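Local coordinates for protein titin (Homo sapiens, PDB 5JDD) that forms an elastic filament of the muscle sarcomere, here represented by three immunoglobulin domains in tandem from its extensible I-band part, at residues Phe87-Asn99 against Phe110-Trp123. Numbering follows the deposited sequence.
Sequences FVETLHITKTMKN and FECEVSHFNVPSMW
Different first torsions bring Lys95 and Glu113 side by side: Lys95 CG is anti to its own backbone N (chi1 -175°), Glu113 CG anti to its carbonyl carbon (chi1 -66°), and the two chains run in the same direction. Lys95 NZ thereby reaches Glu113 OE2 at 2.7 Å, a salt bridge in which the ammonium meets OE2 from above the carboxylate plane. Beneath it lies a classic beta bulge, where the edge strand 93-95 joins strand 108-114 in the antiparallel sheet of the middle I-set immunoglobulin domain. The evidence is a register that slips by one between the pairs Ile93-Val114 and Lys95-Glu113, with Glu113 O accepting from both Thr94 N (2.8 Å) and Lys95 N (3.3 Å), on the same face of its carbonyl plane. Water links Thr94 OG1 to Glu113 OE1, and a second water joins Thr94 OG1 to Val114 O.

On the inner side, Met97 lays its SD at the edge of the Trp123 ring, 3.5 Å from CZ3, a Met-aromatic contact; Met97 CG packs on Cys112 CB. Phe162 meets Trp123 edge-to-face, which places this contact in the core between the two sheets of the sandwich.

Toward the preceding domain, residues 89-92 meet 115-119 through both polar and apolar groups. Ser115 CB sits over the centre of the His92 ring, 3.4 Å from the centroid, as a CH-pi contact, while Ser115 OG accepts from His92 N. Leu91 CD2 packs against Val119 CG2, and both Leu91 and His116 touch Leu16 of the first domain's strand 13-16, so this end of the contact belongs to the interdomain junction. There His116 NE2 donates to Glu89 OE1 at 2.6 Å with an N-H...O angle of 169°; the oxygen lies nearly in the ring plane, and the donor comes to its anti side, somewhat out of the carboxylate plane.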
# COMPACT_ATOMS: atom_id res chain seq x y z
N PHE A 87 -21.11 1.52 -21.29
CA PHE A 87 -20.85 1.10 -19.92
C PHE A 87 -19.56 1.76 -19.48
O PHE A 87 -18.53 1.65 -20.15
CB PHE A 87 -20.73 -0.42 -19.86
CG PHE A 87 -22.00 -1.13 -20.22
CD1 PHE A 87 -23.01 -1.28 -19.28
CD2 PHE A 87 -22.18 -1.64 -21.50
CE1 PHE A 87 -24.19 -1.93 -19.60
CE2 PHE A 87 -23.36 -2.30 -21.83
CZ PHE A 87 -24.37 -2.44 -20.88
N VAL A 88 -19.62 2.47 -18.36
CA VAL A 88 -18.46 3.20 -17.85
C VAL A 88 -17.86 2.42 -16.69
O VAL A 88 -18.48 2.30 -15.63
CB VAL A 88 -18.85 4.61 -17.38
CG1 VAL A 88 -17.62 5.37 -16.86
CG2 VAL A 88 -19.51 5.40 -18.50
N GLU A 89 -16.65 1.89 -16.88
CA GLU A 89 -15.97 1.23 -15.78
C GLU A 89 -15.35 2.30 -14.88
O GLU A 89 -14.82 3.29 -15.38
CB GLU A 89 -14.92 0.21 -16.28
CG GLU A 89 -15.55 -0.99 -17.00
CD GLU A 89 -14.60 -2.15 -17.22
OE1 GLU A 89 -13.40 -2.04 -16.90
OE2 GLU A 89 -15.06 -3.19 -17.74
N THR A 90 -15.46 2.13 -13.57
CA THR A 90 -14.83 3.05 -12.65
C THR A 90 -13.76 2.31 -11.87
O THR A 90 -13.85 1.09 -11.68
CB THR A 90 -15.85 3.62 -11.65
OG1 THR A 90 -16.39 2.56 -10.86
CG2 THR A 90 -16.97 4.34 -12.40
N LEU A 91 -12.75 3.03 -11.43
CA LEU A 91 -11.69 2.45 -10.61
C LEU A 91 -12.24 2.20 -9.22
O LEU A 91 -12.80 3.11 -8.59
CB LEU A 91 -10.51 3.40 -10.51
CG LEU A 91 -9.82 3.79 -11.82
CD1 LEU A 91 -8.68 4.77 -11.56
CD2 LEU A 91 -9.30 2.58 -12.58
N HIS A 92 -12.10 0.98 -8.73
CA HIS A 92 -12.61 0.67 -7.40
C HIS A 92 -11.81 -0.42 -6.70
O HIS A 92 -11.04 -1.15 -7.33
CB HIS A 92 -14.09 0.27 -7.47
CG HIS A 92 -14.37 -0.93 -8.32
ND1 HIS A 92 -14.57 -0.85 -9.69
CD2 HIS A 92 -14.49 -2.24 -8.00
CE1 HIS A 92 -14.80 -2.06 -10.17
NE2 HIS A 92 -14.76 -2.92 -9.17
N ILE A 93 -12.01 -0.52 -5.39
CA ILE A 93 -11.33 -1.50 -4.56
C ILE A 93 -12.03 -2.85 -4.68
O ILE A 93 -13.26 -2.93 -4.60
CB ILE A 93 -11.37 -1.05 -3.09
CG1 ILE A 93 -10.67 0.30 -2.90
CG2 ILE A 93 -10.73 -2.10 -2.19
CD1 ILE A 93 -9.20 0.30 -3.26
N THR A 94 -11.25 -3.92 -4.87
CA THR A 94 -11.82 -5.27 -4.92
C THR A 94 -11.42 -6.15 -3.74
O THR A 94 -12.02 -7.19 -3.52
CB THR A 94 -11.46 -6.02 -6.21
OG1 THR A 94 -10.06 -6.32 -6.19
CG2 THR A 94 -11.79 -5.19 -7.45
N LYS A 95 -10.39 -5.76 -3.00
CA LYS A 95 -10.03 -6.45 -1.77
C LYS A 95 -9.53 -5.40 -0.78
O LYS A 95 -8.65 -4.60 -1.12
CB LYS A 95 -8.96 -7.52 -2.01
CG LYS A 95 -8.64 -8.34 -0.76
CD LYS A 95 -7.53 -9.36 -1.02
CE LYS A 95 -8.02 -10.55 -1.83
NZ LYS A 95 -6.91 -11.47 -2.24
N THR A 96 -10.08 -5.39 0.43
CA THR A 96 -9.73 -4.37 1.41
C THR A 96 -8.52 -4.74 2.24
O THR A 96 -7.98 -5.84 2.16
CB THR A 96 -10.90 -4.07 2.38
OG1 THR A 96 -11.15 -5.21 3.20
CG2 THR A 96 -12.16 -3.70 1.60
N MET A 97 -8.10 -3.77 3.05
CA MET A 97 -6.92 -3.91 3.87
C MET A 97 -7.27 -4.30 5.28
O MET A 97 -8.36 -4.00 5.77
CB MET A 97 -6.16 -2.60 3.87
CG MET A 97 -5.93 -2.13 2.46
SD MET A 97 -4.61 -0.95 2.40
CE MET A 97 -5.45 0.48 3.10
N LYS A 98 -6.33 -4.97 5.93
CA LYS A 98 -6.54 -5.51 7.26
C LYS A 98 -5.91 -4.62 8.32
O LYS A 98 -4.75 -4.23 8.21
CB LYS A 98 -5.93 -6.91 7.36
CG LYS A 98 -6.54 -7.93 6.41
CD LYS A 98 -8.03 -8.11 6.68
CE LYS A 98 -8.31 -8.57 8.10
NZ LYS A 98 -7.63 -9.85 8.44
N ASN A 99 -6.67 -4.33 9.37
CA ASN A 99 -6.07 -3.75 10.57
C ASN A 99 -5.06 -4.72 11.15
O ASN A 99 -5.32 -5.92 11.23
CB ASN A 99 -7.13 -3.49 11.64
CG ASN A 99 -8.20 -2.51 11.20
OD1 ASN A 99 -7.95 -1.62 10.37
ND2 ASN A 99 -9.40 -2.66 11.76
N PHE A 110 0.60 -3.50 4.51
CA PHE A 110 -0.80 -3.37 4.10
C PHE A 110 -0.90 -3.72 2.64
O PHE A 110 0.00 -3.41 1.85
CB PHE A 110 -1.29 -1.93 4.27
CG PHE A 110 -1.45 -1.51 5.69
CD1 PHE A 110 -2.57 -1.91 6.42
CD2 PHE A 110 -0.49 -0.74 6.31
CE1 PHE A 110 -2.72 -1.54 7.76
CE2 PHE A 110 -0.62 -0.36 7.65
CZ PHE A 110 -1.74 -0.76 8.37
N GLU A 111 -2.00 -4.36 2.25
CA GLU A 111 -2.24 -4.65 0.84
C GLU A 111 -3.70 -4.48 0.51
O GLU A 111 -4.57 -4.85 1.29
CB GLU A 111 -1.86 -6.09 0.49
CG GLU A 111 -0.47 -6.53 0.84
CD GLU A 111 -0.38 -8.04 0.79
OE1 GLU A 111 -0.96 -8.64 -0.13
OE2 GLU A 111 0.26 -8.62 1.70
N CYS A 112 -3.95 -3.98 -0.69
CA CYS A 112 -5.30 -4.03 -1.24
C CYS A 112 -5.23 -4.46 -2.69
O CYS A 112 -4.15 -4.52 -3.29
CB CYS A 112 -6.00 -2.67 -1.11
SG CYS A 112 -5.30 -1.33 -2.12
N GLU A 113 -6.39 -4.76 -3.27
CA GLU A 113 -6.47 -5.08 -4.69
C GLU A 113 -7.46 -4.12 -5.31
O GLU A 113 -8.45 -3.75 -4.68
CB GLU A 113 -6.86 -6.55 -4.92
CG GLU A 113 -5.77 -7.51 -4.42
CD GLU A 113 -6.13 -8.99 -4.50
OE1 GLU A 113 -7.05 -9.39 -5.24
OE2 GLU A 113 -5.44 -9.78 -3.80
N VAL A 114 -7.16 -3.70 -6.53
CA VAL A 114 -7.97 -2.74 -7.25
C VAL A 114 -8.51 -3.35 -8.55
O VAL A 114 -8.09 -4.43 -8.98
CB VAL A 114 -7.19 -1.42 -7.53
CG1 VAL A 114 -6.71 -0.81 -6.21
CG2 VAL A 114 -6.02 -1.67 -8.47
N SER A 115 -9.45 -2.64 -9.17
CA SER A 115 -10.24 -3.17 -10.28
C SER A 115 -9.50 -3.23 -11.62
O SER A 115 -9.89 -3.97 -12.52
CB SER A 115 -11.50 -2.33 -10.43
OG SER A 115 -11.15 -0.96 -10.60
N HIS A 116 -8.46 -2.41 -11.76
CA HIS A 116 -7.78 -2.25 -13.05
C HIS A 116 -6.27 -2.19 -12.91
O HIS A 116 -5.74 -1.80 -11.87
CB HIS A 116 -8.27 -0.97 -13.73
CG HIS A 116 -9.71 -1.02 -14.14
ND1 HIS A 116 -10.74 -0.74 -13.28
CD2 HIS A 116 -10.28 -1.35 -15.32
CE1 HIS A 116 -11.89 -0.89 -13.91
NE2 HIS A 116 -11.64 -1.26 -15.16
N PHE A 117 -5.58 -2.59 -13.97
CA PHE A 117 -4.14 -2.41 -14.04
C PHE A 117 -3.80 -0.93 -14.22
O PHE A 117 -4.62 -0.13 -14.69
CB PHE A 117 -3.56 -3.22 -15.20
CG PHE A 117 -3.64 -4.70 -14.99
CD1 PHE A 117 -2.63 -5.37 -14.31
CD2 PHE A 117 -4.75 -5.42 -15.44
CE1 PHE A 117 -2.72 -6.75 -14.09
CE2 PHE A 117 -4.84 -6.80 -15.22
CZ PHE A 117 -3.82 -7.46 -14.55
N ASN A 118 -2.57 -0.60 -13.84
CA ASN A 118 -2.00 0.74 -14.03
C ASN A 118 -2.69 1.85 -13.23
O ASN A 118 -2.69 3.02 -13.62
CB ASN A 118 -1.88 1.07 -15.52
CG ASN A 118 -1.03 0.06 -16.25
OD1 ASN A 118 0.06 -0.30 -15.78
ND2 ASN A 118 -1.52 -0.43 -17.38
N VAL A 119 -3.25 1.48 -12.08
CA VAL A 119 -3.72 2.48 -11.13
C VAL A 119 -2.50 2.99 -10.39
O VAL A 119 -1.72 2.20 -9.87
CB VAL A 119 -4.72 1.88 -10.12
CG1 VAL A 119 -5.04 2.88 -9.01
CG2 VAL A 119 -6.00 1.45 -10.83
N PRO A 120 -2.30 4.32 -10.35
CA PRO A 120 -1.11 4.81 -9.65
C PRO A 120 -1.18 4.59 -8.15
O PRO A 120 -2.25 4.59 -7.55
CB PRO A 120 -1.11 6.32 -9.96
CG PRO A 120 -2.52 6.64 -10.31
CD PRO A 120 -3.12 5.41 -10.92
N SER A 121 -0.02 4.36 -7.55
CA SER A 121 0.06 4.26 -6.09
C SER A 121 -0.32 5.57 -5.43
O SER A 121 0.21 6.62 -5.76
CB SER A 121 1.49 3.94 -5.68
OG SER A 121 1.89 2.69 -6.19
N MET A 122 -1.23 5.50 -4.46
CA MET A 122 -1.53 6.67 -3.64
C MET A 122 -1.86 6.24 -2.22
O MET A 122 -2.95 5.76 -1.95
CB MET A 122 -2.70 7.46 -4.22
CG MET A 122 -3.02 8.75 -3.44
SD MET A 122 -1.62 9.90 -3.30
CE MET A 122 -1.36 10.35 -5.01
N TRP A 123 -0.89 6.44 -1.33
CA TRP A 123 -1.01 6.03 0.06
C TRP A 123 -0.97 7.24 0.98
O TRP A 123 -0.12 8.12 0.83
CB TRP A 123 0.16 5.11 0.42
CG TRP A 123 0.11 3.77 -0.25
CD1 TRP A 123 0.70 3.41 -1.43
CD2 TRP A 123 -0.58 2.61 0.23
NE1 TRP A 123 0.42 2.09 -1.71
CE2 TRP A 123 -0.35 1.57 -0.71
CE3 TRP A 123 -1.35 2.35 1.36
CZ2 TRP A 123 -0.88 0.29 -0.54
CZ3 TRP A 123 -1.87 1.07 1.53
CH2 TRP A 123 -1.64 0.06 0.58
O HOH W 1 -8.77 -7.00 -8.51
O HOH W 2 -9.77 -9.11 -5.31
O HOH W 3 -5.72 -7.19 2.00
O HOH W 4 -3.72 -5.51 4.46